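Long-range contacts in macrolide export ATP-binding/permease protein MacB (Actinobacillus actinomycetemcomitans, PDB 3FTJ), which probably powers macrolide efflux as the inner-membrane ABC transporter of the tripartite MacAB-TdeA pump, this chain being its periplasmic region: residues S57-L62 against S71-G76; V108-A113 against S153-S158; S103-V108 against N131-R136; L62-K67 against K115-N120. All coordinates share one frame; numbering follows the deposited sequence.

Contact 1 (S57-L62 against S71-G76); sequences SSSGIL and SANLYG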
loop_
_atom_site.group_PDB
_atom_site.type_symbol
_atom_site.label_atom_id
_atom_site.label_comp_id
_atom_site.label_asym_id
_atom_site.label_seq_id
_atom_site.Cartn_x
_atom_site.Cartn_y
_atom_site.Cartn_z
ATOM N N SER A 57 -2.253 -7.514 -0.712
ATOM C CA SER A 57 -3.628 -7.587 -0.241
ATOM C C SER A 57 -4.307 -8.868 -0.677
ATOM O O SER A 57 -3.773 -9.631 -1.494
ATOM C CB SER A 57 -4.451 -6.387 -0.713
ATOM O OG SER A 57 -4.600 -6.385 -2.119
ATOM N N SER A 58 -5.496 -9.074 -0.118
ATOM C CA SER A 58 -6.327 -10.234 -0.382
ATOM C C SER A 58 -7.764 -9.776 -0.217
ATOM O O SER A 58 -8.044 -8.855 0.543
ATOM C CB SER A 58 -6.014 -11.342 0.623
ATOM O OG SER A 58 -6.612 -12.577 0.249
ATOM N N SER A 59 -8.671 -10.407 -0.942
ATOM C CA SER A 59 -10.084 -10.064 -0.889
ATOM C C SER A 59 -10.834 -11.302 -0.434
ATOM O O SER A 59 -10.717 -12.361 -1.046
ATOM C CB SER A 59 -10.554 -9.635 -2.273
ATOM O OG SER A 59 -11.938 -9.372 -2.282
ATOM N N GLY A 60 -11.584 -11.188 0.653
ATOM C CA GLY A 60 -12.180 -12.365 1.254
ATOM C C GLY A 60 -13.427 -12.071 2.064
ATOM O O GLY A 60 -14.071 -11.040 1.871
ATOM N N ILE A 61 -13.761 -12.984 2.972
ATOM C CA ILE A 61 -14.989 -12.887 3.741
ATOM C C ILE A 61 -14.698 -12.381 5.137
ATOM O O ILE A 61 -13.871 -12.947 5.853
ATOM C CB ILE A 61 -15.734 -14.246 3.804
ATOM C CG1 ILE A 61 -16.376 -14.563 2.456
ATOM C CG2 ILE A 61 -16.838 -14.208 4.842
ATOM C CD1 ILE A 61 -15.401 -14.793 1.347
ATOM N N LEU A 62 -15.372 -11.299 5.508
ATOM C CA LEU A 62 -15.180 -10.678 6.812
ATOM C C LEU A 62 -16.406 -10.921 7.674
ATOM O O LEU A 62 -17.510 -10.492 7.325
ATOM C CB LEU A 62 -14.982 -9.169 6.642
ATOM C CG LEU A 62 -14.325 -8.359 7.760
ATOM C CD1 LEU A 62 -14.664 -6.891 7.614
ATOM C CD2 LEU A 62 -14.773 -8.843 9.105
ATOM N N SER A 71 -16.031 -9.758 -0.373
ATOM C CA SER A 71 -15.119 -8.814 -1.005
ATOM C C SER A 71 -14.717 -7.689 -0.058
ATOM O O SER A 71 -14.815 -6.506 -0.386
ATOM C CB SER A 71 -15.698 -8.271 -2.314
ATOM O OG SER A 71 -17.059 -7.909 -2.165
ATOM N N ALA A 72 -14.282 -8.078 1.134
ATOM C CA ALA A 72 -13.560 -7.174 2.006
ATOM C C ALA A 72 -12.099 -7.299 1.607
ATOM O O ALA A 72 -11.579 -8.409 1.496
ATOM C CB ALA A 72 -13.743 -7.568 3.456
ATOM N N ASN A 73 -11.453 -6.160 1.383
ATOM C CA ASN A 73 -10.041 -6.111 1.035
ATOM C C ASN A 73 -9.164 -5.872 2.241
ATOM O O ASN A 73 -9.225 -4.807 2.860
ATOM C CB ASN A 73 -9.798 -5.007 0.018
ATOM C CG ASN A 73 -10.597 -5.207 -1.237
ATOM O OD1 ASN A 73 -10.479 -6.239 -1.894
ATOM N ND2 ASN A 73 -11.439 -4.231 -1.571
ATOM N N LEU A 74 -8.357 -6.868 2.581
ATOM C CA LEU A 74 -7.349 -6.712 3.620
ATOM C C LEU A 74 -6.028 -6.367 2.968
ATOM O O LEU A 74 -5.505 -7.134 2.162
ATOM C CB LEU A 74 -7.193 -7.994 4.436
ATOM C CG LEU A 74 -6.190 -7.976 5.593
ATOM C CD1 LEU A 74 -6.584 -6.961 6.672
ATOM C CD2 LEU A 74 -6.088 -9.377 6.190
ATOM N N TYR A 75 -5.502 -5.199 3.315
ATOM C CA TYR A 75 -4.188 -4.773 2.868
ATOM C C TYR A 75 -3.175 -5.041 3.961
ATOM O O TYR A 75 -3.432 -4.769 5.138
ATOM C CB TYR A 75 -4.197 -3.284 2.547
ATOM C CG TYR A 75 -5.020 -2.933 1.343
ATOM C CD1 TYR A 75 -4.477 -3.007 0.061
ATOM C CD2 TYR A 75 -6.342 -2.531 1.478
ATOM C CE1 TYR A 75 -5.235 -2.694 -1.052
ATOM C CE2 TYR A 75 -7.102 -2.208 0.371
ATOM C CZ TYR A 75 -6.541 -2.290 -0.892
ATOM O OH TYR A 75 -7.301 -1.966 -1.993
ATOM N N GLY A 76 -2.034 -5.598 3.566
ATOM C CA GLY A 76 -0.905 -5.752 4.459
ATOM C C GLY A 76 0.077 -4.696 4.030
ATOM O O GLY A 76 0.702 -4.827 2.981
#
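Ala72 O is the best-held polar atom, gripped like Ser58 O and Leu74 O by one hydrogen bond and one CA-H...O contact, but with the straightest bond. Gly60 N donates to Ala72 O in the carbonyl plane at 2.9 Å and 162°, Ser59 CA lying 3.3 Å from Ala72 O. Gly60 O answers by accepting from Ala72 N, and because Ser71 and Ala72 both face Gly60 the pairing is a G1 beta bulge, formed where the chain turns a corner at Ser71. Further along this antiparallel hairpin, Leu74 N points nearly along the C=O axis of Ser58 O at 2.9 Å, and Ser58 N returns the bond to Leu74 O. On the face carrying Ser57, Ser59, Asn73 and Tyr75, Ser57 CB approaches Tyr75 CD1 obliquely at 3.5 Å. Asn73 CG stands anti to its carbonyl carbon (chi1 -59°), which brings Asn73 OD1 to 3.4 Å from Ser59 CB. The opposite face is apolar near the bulge, where Leu62 CB meets Ala72 CB at 3.8 Å. Strand 155-159 runs parallel along the far edge of 67-77, its Tyr157 ring meeting that of Tyr75, and Phe130 of strand 127-130 packs against Ser58 and Leu74.

Contact 2 (V108-A113 against S153-S158); sequences VLDESA and SLNLYS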
loop_
_atom_site.group_PDB
_atom_site.type_symbol
_atom_site.label_atom_id
_atom_site.label_comp_id
_atom_site.label_asym_id
_atom_site.label_seq_id
_atom_site.Cartn_x
_atom_site.Cartn_y
_atom_site.Cartn_z
ATOM N N VAL A 108 -6.763 -1.359 10.857
ATOM C CA VAL A 108 -7.257 0.007 10.783
ATOM C C VAL A 108 -8.344 0.066 9.710
ATOM O O VAL A 108 -8.126 -0.356 8.577
ATOM C CB VAL A 108 -6.116 1.008 10.477
ATOM C CG1 VAL A 108 -6.672 2.394 10.207
ATOM C CG2 VAL A 108 -5.110 1.044 11.638
ATOM N N LEU A 109 -9.521 0.573 10.069
ATOM C CA LEU A 109 -10.643 0.609 9.142
ATOM C C LEU A 109 -10.693 1.869 8.282
ATOM O O LEU A 109 -10.259 2.951 8.679
ATOM C CB LEU A 109 -11.969 0.450 9.881
ATOM C CG LEU A 109 -12.179 -0.842 10.663
ATOM C CD1 LEU A 109 -13.618 -0.898 11.152
ATOM C CD2 LEU A 109 -11.860 -2.045 9.799
ATOM N N ASP A 110 -11.230 1.688 7.087
ATOM C CA ASP A 110 -11.602 2.772 6.198
ATOM C C ASP A 110 -12.852 3.446 6.768
ATOM O O ASP A 110 -13.629 2.822 7.487
ATOM C CB ASP A 110 -11.920 2.153 4.837
ATOM C CG ASP A 110 -12.186 3.164 3.782
ATOM O OD1 ASP A 110 -11.384 3.236 2.823
ATOM O OD2 ASP A 110 -13.202 3.880 3.905
ATOM N N GLU A 111 -13.045 4.721 6.453
ATOM C CA GLU A 111 -14.231 5.445 6.886
ATOM C C GLU A 111 -15.489 4.686 6.476
ATOM O O GLU A 111 -16.371 4.410 7.297
ATOM C CB GLU A 111 -14.242 6.838 6.254
ATOM C CG GLU A 111 -15.120 7.841 6.953
ATOM C CD GLU A 111 -14.427 8.483 8.136
ATOM O OE1 GLU A 111 -13.826 7.737 8.941
ATOM O OE2 GLU A 111 -14.487 9.729 8.264
ATOM N N SER A 112 -15.563 4.335 5.200
ATOM C CA SER A 112 -16.740 3.652 4.685
ATOM C C SER A 112 -16.833 2.201 5.165
ATOM O O SER A 112 -17.924 1.629 5.213
ATOM C CB SER A 112 -16.794 3.737 3.157
ATOM O OG SER A 112 -15.578 3.298 2.581
ATOM N N ALA A 113 -15.696 1.611 5.528
ATOM C CA ALA A 113 -15.700 0.268 6.100
ATOM C C ALA A 113 -16.327 0.312 7.493
ATOM O O ALA A 113 -17.180 -0.516 7.827
ATOM C CB ALA A 113 -14.282 -0.307 6.166
ATOM N N SER A 153 -15.175 0.767 -0.265
ATOM C CA SER A 153 -15.618 -0.581 -0.606
ATOM C C SER A 153 -14.955 -1.643 0.261
ATOM O O SER A 153 -14.376 -2.602 -0.243
ATOM C CB SER A 153 -15.369 -0.871 -2.085
ATOM O OG SER A 153 -16.386 -0.287 -2.884
ATOM N N LEU A 154 -15.066 -1.466 1.572
ATOM C CA LEU A 154 -14.516 -2.396 2.560
ATOM C C LEU A 154 -13.013 -2.569 2.491
ATOM O O LEU A 154 -12.505 -3.611 2.067
ATOM C CB LEU A 154 -15.213 -3.746 2.514
ATOM C CG LEU A 154 -16.265 -3.850 3.611
ATOM C CD1 LEU A 154 -17.345 -2.810 3.383
ATOM C CD2 LEU A 154 -16.855 -5.248 3.643
ATOM N N ASN A 155 -12.311 -1.533 2.929
ATOM C CA ASN A 155 -10.870 -1.579 3.023
ATOM C C ASN A 155 -10.449 -1.732 4.475
ATOM O O ASN A 155 -10.892 -0.974 5.341
ATOM C CB ASN A 155 -10.268 -0.316 2.412
ATOM C CG ASN A 155 -10.647 -0.144 0.946
ATOM O OD1 ASN A 155 -10.407 -1.026 0.127
ATOM N ND2 ASN A 155 -11.249 0.991 0.617
ATOM N N LEU A 156 -9.618 -2.739 4.739
ATOM C CA LEU A 156 -8.990 -2.898 6.047
ATOM C C LEU A 156 -7.469 -2.865 5.892
ATOM O O LEU A 156 -6.930 -3.440 4.948
ATOM C CB LEU A 156 -9.405 -4.211 6.714
ATOM C CG LEU A 156 -10.867 -4.674 6.735
ATOM C CD1 LEU A 156 -11.114 -5.406 8.042
ATOM C CD2 LEU A 156 -11.852 -3.546 6.597
ATOM N N TYR A 157 -6.784 -2.209 6.825
ATOM C CA TYR A 157 -5.333 -2.071 6.754
ATOM C C TYR A 157 -4.638 -2.694 7.952
ATOM O O TYR A 157 -4.935 -2.362 9.096
ATOM C CB TYR A 157 -4.944 -0.597 6.644
ATOM C CG TYR A 157 -5.647 0.116 5.512
ATOM C CD1 TYR A 157 -5.215 -0.028 4.205
ATOM C CD2 TYR A 157 -6.746 0.920 5.750
ATOM C CE1 TYR A 157 -5.849 0.615 3.163
ATOM C CE2 TYR A 157 -7.393 1.569 4.713
ATOM C CZ TYR A 157 -6.935 1.412 3.422
ATOM O OH TYR A 157 -7.567 2.054 2.386
ATOM N N SER A 158 -3.694 -3.583 7.670
ATOM C CA SER A 158 -3.019 -4.369 8.691
ATOM C C SER A 158 -1.532 -4.374 8.354
ATOM O O SER A 158 -1.160 -4.055 7.225
ATOM C CB SER A 158 -3.599 -5.788 8.676
ATOM O OG SER A 158 -3.246 -6.530 9.821
#
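Two backbone bonds join Val108 and Tyr157 as an antiparallel hydrogen-bonded pair, the tighter running from Val108 N to Tyr157 O at 2.7 Å and 167°. Asp110 N continues the pairing to Asn155 O. Beside it the two side chains lie alongside each other, pointing the same way: Asn155 ND2 donates to Asp110 OD1 at 3.2 Å, nearly straight and within its own amide plane, yet it meets OD1 from above the carboxylate, the two planes being 48° apart. On the face opposite Val108 and Tyr157, Leu109 and Leu156 run side by side and touch at CD2 to CD2, 3.5 Å. Ala113 CB, in the first turn of helix 111-118, sits 3.6 Å from Asn155 O and also reaches Leu156 CD2. Asp110 is the N-cap of this helix; with CG anti to the backbone N (chi1 -174°), its OD2 accepts from Ser112 N and Ser112 OG, although the position of OD2 is less certain. Farther out, the Tyr157 ring meets those of Tyr75 and Tyr81. Asp143 brings a second carboxylate close to Asp110 OD2, which may raise the proton affinity of one of the pair, whereas the helix N-terminus and the Asn155 amide would favour a charged Asp110.

Contact 3 (S103-V108 against N131-R136); sequences SNQVVV and NKRPFR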
loop_
_atom_site.group_PDB
_atom_site.type_symbol
_atom_site.label_atom_id
_atom_site.label_comp_id
_atom_site.label_asym_id
_atom_site.label_seq_id
_atom_site.Cartn_x
_atom_site.Cartn_y
_atom_site.Cartn_z
ATOM N N SER A 103 4.073 -8.527 14.250
ATOM C CA SER A 103 3.040 -9.108 13.398
ATOM C C SER A 103 1.714 -9.203 14.155
ATOM O O SER A 103 1.106 -10.265 14.220
ATOM C CB SER A 103 3.466 -10.500 12.917
ATOM O OG SER A 103 4.613 -10.417 12.079
ATOM N N ASN A 104 1.282 -8.087 14.730
ATOM C CA ASN A 104 0.051 -8.054 15.507
ATOM C C ASN A 104 -1.167 -8.133 14.600
ATOM O O ASN A 104 -1.202 -7.516 13.526
ATOM C CB ASN A 104 -0.025 -6.778 16.353
ATOM C CG ASN A 104 0.828 -6.848 17.612
ATOM O OD1 ASN A 104 1.104 -5.828 18.242
ATOM N ND2 ASN A 104 1.252 -8.046 17.977
ATOM N N GLN A 105 -2.171 -8.890 15.037
ATOM C CA GLN A 105 -3.425 -8.988 14.301
ATOM C C GLN A 105 -4.318 -7.819 14.674
ATOM O O GLN A 105 -5.294 -7.957 15.417
ATOM C CB GLN A 105 -4.108 -10.327 14.563
ATOM C CG GLN A 105 -3.352 -11.486 13.931
ATOM C CD GLN A 105 -3.741 -12.843 14.501
ATOM O OE1 GLN A 105 -2.901 -13.722 14.640
ATOM N NE2 GLN A 105 -5.016 -13.014 14.830
ATOM N N VAL A 106 -3.938 -6.648 14.183
ATOM C CA VAL A 106 -4.709 -5.440 14.409
ATOM C C VAL A 106 -5.072 -4.864 13.060
ATOM O O VAL A 106 -4.355 -5.061 12.079
ATOM C CB VAL A 106 -3.916 -4.381 15.222
ATOM C CG1 VAL A 106 -3.650 -4.881 16.652
ATOM C CG2 VAL A 106 -2.615 -4.030 14.520
ATOM N N VAL A 107 -6.185 -4.151 13.003
ATOM C CA VAL A 107 -6.613 -3.594 11.740
ATOM C C VAL A 107 -7.046 -2.147 11.886
ATOM O O VAL A 107 -7.598 -1.742 12.917
ATOM C CB VAL A 107 -7.731 -4.468 11.096
ATOM C CG1 VAL A 107 -8.943 -4.555 11.996
ATOM C CG2 VAL A 107 -8.107 -3.917 9.744
ATOM N N VAL A 108 -6.763 -1.359 10.857
ATOM C CA VAL A 108 -7.257 0.007 10.783
ATOM C C VAL A 108 -8.344 0.066 9.710
ATOM O O VAL A 108 -8.126 -0.356 8.577
ATOM C CB VAL A 108 -6.116 1.008 10.477
ATOM C CG1 VAL A 108 -6.672 2.394 10.207
ATOM C CG2 VAL A 108 -5.110 1.044 11.638
ATOM N N ASN A 131 -11.327 -14.316 6.618
ATOM C CA ASN A 131 -11.055 -15.707 6.250
ATOM C C ASN A 131 -10.645 -16.554 7.459
ATOM O O ASN A 131 -9.634 -17.274 7.420
ATOM C CB ASN A 131 -9.995 -15.787 5.143
ATOM C CG ASN A 131 -10.569 -15.497 3.756
ATOM O OD1 ASN A 131 -9.843 -15.490 2.763
ATOM N ND2 ASN A 131 -11.878 -15.265 3.687
ATOM N N LYS A 132 -11.427 -16.430 8.532
ATOM C CA LYS A 132 -11.265 -17.219 9.758
ATOM C C LYS A 132 -10.230 -16.676 10.757
ATOM O O LYS A 132 -10.124 -17.183 11.868
ATOM C CB LYS A 132 -10.965 -18.684 9.435
ATOM C CG LYS A 132 -12.077 -19.379 8.669
ATOM C CD LYS A 132 -11.677 -20.798 8.323
ATOM C CE LYS A 132 -11.639 -21.671 9.556
ATOM N NZ LYS A 132 -11.354 -23.085 9.186
ATOM N N ARG A 133 -9.480 -15.652 10.362
ATOM C CA ARG A 133 -8.440 -15.093 11.221
ATOM C C ARG A 133 -8.919 -13.809 11.907
ATOM O O ARG A 133 -9.289 -12.852 11.237
ATOM C CB ARG A 133 -7.177 -14.825 10.396
ATOM C CG ARG A 133 -6.136 -13.968 11.098
ATOM C CD ARG A 133 -5.234 -14.808 11.958
ATOM N NE ARG A 133 -4.585 -15.854 11.171
ATOM C CZ ARG A 133 -3.726 -16.734 11.672
ATOM N NH1 ARG A 133 -3.409 -16.688 12.959
ATOM N NH2 ARG A 133 -3.183 -17.654 10.892
ATOM N N PRO A 134 -8.922 -13.788 13.251
ATOM C CA PRO A 134 -9.406 -12.628 14.004
ATOM C C PRO A 134 -8.410 -11.471 14.094
ATOM O O PRO A 134 -7.246 -11.686 14.430
ATOM C CB PRO A 134 -9.653 -13.227 15.391
ATOM C CG PRO A 134 -8.564 -14.209 15.518
ATOM C CD PRO A 134 -8.625 -14.908 14.159
ATOM N N PHE A 135 -8.884 -10.262 13.807
ATOM C CA PHE A 135 -8.108 -9.034 13.945
ATOM C C PHE A 135 -8.851 -8.069 14.849
ATOM O O PHE A 135 -10.079 -7.964 14.772
ATOM C CB PHE A 135 -7.933 -8.344 12.591
ATOM C CG PHE A 135 -7.002 -9.046 11.663
ATOM C CD1 PHE A 135 -7.434 -10.130 10.920
ATOM C CD2 PHE A 135 -5.697 -8.611 11.511
ATOM C CE1 PHE A 135 -6.572 -10.782 10.056
ATOM C CE2 PHE A 135 -4.835 -9.252 10.636
ATOM C CZ PHE A 135 -5.272 -10.341 9.913
ATOM N N ARG A 136 -8.105 -7.347 15.681
ATOM C CA ARG A 136 -8.701 -6.334 16.551
ATOM C C ARG A 136 -8.629 -4.941 15.922
ATOM O O ARG A 136 -7.563 -4.499 15.500
ATOM C CB ARG A 136 -8.015 -6.343 17.921
ATOM C CG ARG A 136 -8.424 -5.202 18.825
ATOM C CD ARG A 136 -7.887 -5.410 20.238
ATOM N NE ARG A 136 -6.438 -5.603 20.257
ATOM C CZ ARG A 136 -5.553 -4.612 20.293
ATOM N NH1 ARG A 136 -5.974 -3.354 20.308
ATOM N NH2 ARG A 136 -4.250 -4.872 20.314
#
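A parallel beta bridge between Val106 and Arg136 joins strands 106-110 and 133-141, which diverge from it at 61° within the mixed sheet of the MacB-like periplasmic core domain. Its backbone bonds straddle Val106: Arg136 N donates to Gln105 O at 2.9 Å, nearly straight, and Val107 N donates to Arg136 O, also at 2.9 Å. Both donors stand above the acceptor carbonyl plane, the second by 40°. CA-H...O contacts reinforce the same two oxygens, from Phe135 CA to Gln105 O and from Val106 CA to Arg136 O.

The polar side-chain grip belongs to Gln105, the centre of an inverse gamma turn. Its chain is extended beyond CG, so the amide passes along the opposing backbone and Gln105 NE2 reaches Pro134 O at 2.6 Å, in the planes of both the amide and the carbonyl. At the other branch, OE1 receives a weak bond from Arg133 NH1, the guanidinium standing almost perpendicular to the amide, at 81°. Bends at chi2 and chi3 fold the arginine back, and its NH2 has a further weak bond to Lys166 O in helix 160-168.

The remaining contacts are packing of side chains, largely against flat groups. Gln105 CG lies over the rim of one face of the Phe135 ring, whose edge points toward Val106 N, and Phe135 CB touches Val107 CG1 at 4.0 Å. Val106 and Arg136 project the same way, Arg136 bending at chi3 so that Val106 CG1 lies over one guanidinium face, 3.7 Å from Arg136 NH2.

Contact 4 (L62-K67 against K115-N120); sequences LVVGNK and KAIFAN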
loop_
_atom_site.group_PDB
_atom_site.type_symbol
_atom_site.label_atom_id
_atom_site.label_comp_id
_atom_site.label_asym_id
_atom_site.label_seq_id
_atom_site.Cartn_x
_atom_site.Cartn_y
_atom_site.Cartn_z
ATOM N N LEU A 62 -15.372 -11.299 5.508
ATOM C CA LEU A 62 -15.180 -10.678 6.812
ATOM C C LEU A 62 -16.406 -10.921 7.674
ATOM O O LEU A 62 -17.510 -10.492 7.325
ATOM C CB LEU A 62 -14.982 -9.169 6.642
ATOM C CG LEU A 62 -14.325 -8.359 7.760
ATOM C CD1 LEU A 62 -14.664 -6.891 7.614
ATOM C CD2 LEU A 62 -14.773 -8.843 9.105
ATOM N N VAL A 63 -16.216 -11.604 8.797
ATOM C CA VAL A 63 -17.291 -11.779 9.769
ATOM C C VAL A 63 -17.146 -10.756 10.901
ATOM O O VAL A 63 -16.047 -10.545 11.441
ATOM C CB VAL A 63 -17.306 -13.202 10.364
ATOM C CG1 VAL A 63 -18.248 -13.271 11.570
ATOM C CG2 VAL A 63 -17.688 -14.225 9.306
ATOM N N VAL A 64 -18.250 -10.094 11.233
ATOM C CA VAL A 64 -18.257 -9.144 12.336
ATOM C C VAL A 64 -19.498 -9.394 13.165
ATOM O O VAL A 64 -20.616 -9.137 12.713
ATOM C CB VAL A 64 -18.294 -7.706 11.843
ATOM C CG1 VAL A 64 -18.167 -6.735 13.026
ATOM C CG2 VAL A 64 -17.191 -7.472 10.803
ATOM N N GLY A 65 -19.303 -9.897 14.376
ATOM C CA GLY A 65 -20.425 -10.300 15.200
ATOM C C GLY A 65 -21.158 -11.409 14.483
ATOM O O GLY A 65 -20.594 -12.469 14.226
ATOM N N ASN A 66 -22.413 -11.159 14.140
ATOM C CA ASN A 66 -23.204 -12.142 13.411
ATOM C C ASN A 66 -23.284 -11.867 11.918
ATOM O O ASN A 66 -23.909 -12.623 11.183
ATOM C CB ASN A 66 -24.613 -12.222 13.996
ATOM C CG ASN A 66 -24.625 -12.818 15.387
ATOM O OD1 ASN A 66 -23.934 -13.802 15.660
ATOM N ND2 ASN A 66 -25.403 -12.218 16.280
ATOM N N LYS A 67 -22.652 -10.785 11.478
ATOM C CA LYS A 67 -22.733 -10.350 10.084
ATOM C C LYS A 67 -21.570 -10.914 9.274
ATOM O O LYS A 67 -20.476 -11.099 9.798
ATOM C CB LYS A 67 -22.736 -8.819 10.000
ATOM C CG LYS A 67 -23.897 -8.127 10.728
ATOM C CD LYS A 67 -23.561 -6.661 11.035
ATOM C CE LYS A 67 -24.749 -5.889 11.634
ATOM N NZ LYS A 67 -25.186 -6.429 12.965
ATOM N N LYS A 115 -18.454 2.476 8.629
ATOM C CA LYS A 115 -19.882 2.683 8.447
ATOM C C LYS A 115 -20.616 1.407 8.037
ATOM O O LYS A 115 -21.686 1.111 8.558
ATOM C CB LYS A 115 -20.145 3.782 7.415
ATOM C CG LYS A 115 -21.622 3.938 7.076
ATOM C CD LYS A 115 -21.855 4.888 5.915
ATOM C CE LYS A 115 -23.344 5.064 5.642
ATOM N NZ LYS A 115 -23.584 5.830 4.387
ATOM N N ALA A 116 -20.044 0.653 7.106
ATOM C CA ALA A 116 -20.699 -0.543 6.581
ATOM C C ALA A 116 -20.800 -1.656 7.616
ATOM O O ALA A 116 -21.806 -2.364 7.696
ATOM C CB ALA A 116 -19.969 -1.046 5.339
ATOM N N ILE A 117 -19.756 -1.796 8.418
ATOM C CA ILE A 117 -19.640 -2.908 9.349
ATOM C C ILE A 117 -20.136 -2.557 10.743
ATOM O O ILE A 117 -20.607 -3.421 11.478
ATOM C CB ILE A 117 -18.174 -3.315 9.491
ATOM C CG1 ILE A 117 -17.616 -3.790 8.155
ATOM C CG2 ILE A 117 -18.014 -4.378 10.560
ATOM C CD1 ILE A 117 -16.111 -3.721 8.120
ATOM N N PHE A 118 -20.009 -1.290 11.116
ATOM C CA PHE A 118 -20.293 -0.883 12.488
ATOM C C PHE A 118 -21.373 0.191 12.603
ATOM O O PHE A 118 -21.878 0.449 13.691
ATOM C CB PHE A 118 -19.008 -0.431 13.186
ATOM C CG PHE A 118 -18.095 -1.567 13.561
ATOM C CD1 PHE A 118 -16.864 -1.724 12.946
ATOM C CD2 PHE A 118 -18.479 -2.492 14.521
ATOM C CE1 PHE A 118 -16.028 -2.775 13.289
ATOM C CE2 PHE A 118 -17.648 -3.551 14.868
ATOM C CZ PHE A 118 -16.423 -3.691 14.250
ATOM N N ALA A 119 -21.732 0.802 11.478
ATOM C CA ALA A 119 -22.717 1.875 11.477
ATOM C C ALA A 119 -22.401 2.881 12.582
ATOM O O ALA A 119 -21.372 3.557 12.530
ATOM C CB ALA A 119 -24.120 1.307 11.645
ATOM N N ASN A 120 -23.270 2.963 13.588
ATOM C CA ASN A 120 -23.106 3.940 14.664
ATOM C C ASN A 120 -22.469 3.356 15.923
ATOM O O ASN A 120 -22.305 4.051 16.930
ATOM C CB ASN A 120 -24.442 4.618 14.991
ATOM C CG ASN A 120 -24.897 5.573 13.893
ATOM O OD1 ASN A 120 -24.294 6.629 13.684
ATOM N ND2 ASN A 120 -25.965 5.201 13.183
#
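The Phe118 ring carries the CG2 methyl of its own neighbour Ile117 over one face, 3.7 Å above the plane and shifted toward the rim. Val64 CG1 comes to the same ring obliquely, 3.7 Å from Phe118 CE2 and equally close to CZ. Both valine methyls bear on Ile117 CG2, the crowded centre of the contact: Val64 CG2 is 3.2 Å from Ile117 CG2 and Val64 CG1 3.4 Å from Ile117 CG2, both tighter than usual van der Waals separation. The valine has CG1 anti to the backbone N (chi1 -175°), and its side chain crosses those of Ile117 and Phe118 at about a right angle. This is a strand-to-helix contact, the tip of the hairpin formed by strands 49-64 and 67-77 lying against the last turn of helix 111-118. A type II' turn from Val64 to Lys67 closes the tip through backbone bonds in both directions. The other branch of Ile117, with CG1 anti to the carbonyl carbon, crosses Leu62 at about a right angle, Ile117 CD1 and Leu62 CD1 lying 3.5 Å apart. Val128 of strand 127-130 touches Leu62, Val64 and Phe118, and Phe69 packs on Val64 and Ile117.

Overall arrangement
All four contacts lie on one side of the chain's centre, within the MacB-like periplasmic core domain, their centres about 10 to 15 Å apart. Contact 1 closes before contacts 2 and 3 open, whereas contact 4 alternates along the chain with each of the others. Contact 1 meets contact 2 where strands 67-77 and 155-159 are parallel neighbours; contacts 2 and 3 share strand 106-110 and Val108, with Ser158 OG probably bonded to Val106 O. Contact 4 shares Leu62 with contact 1 and helix 111-118 with contact 2. Sequence-distant strands are thus tied into one curved mixed sheet, with that helix packed against its hairpin tip.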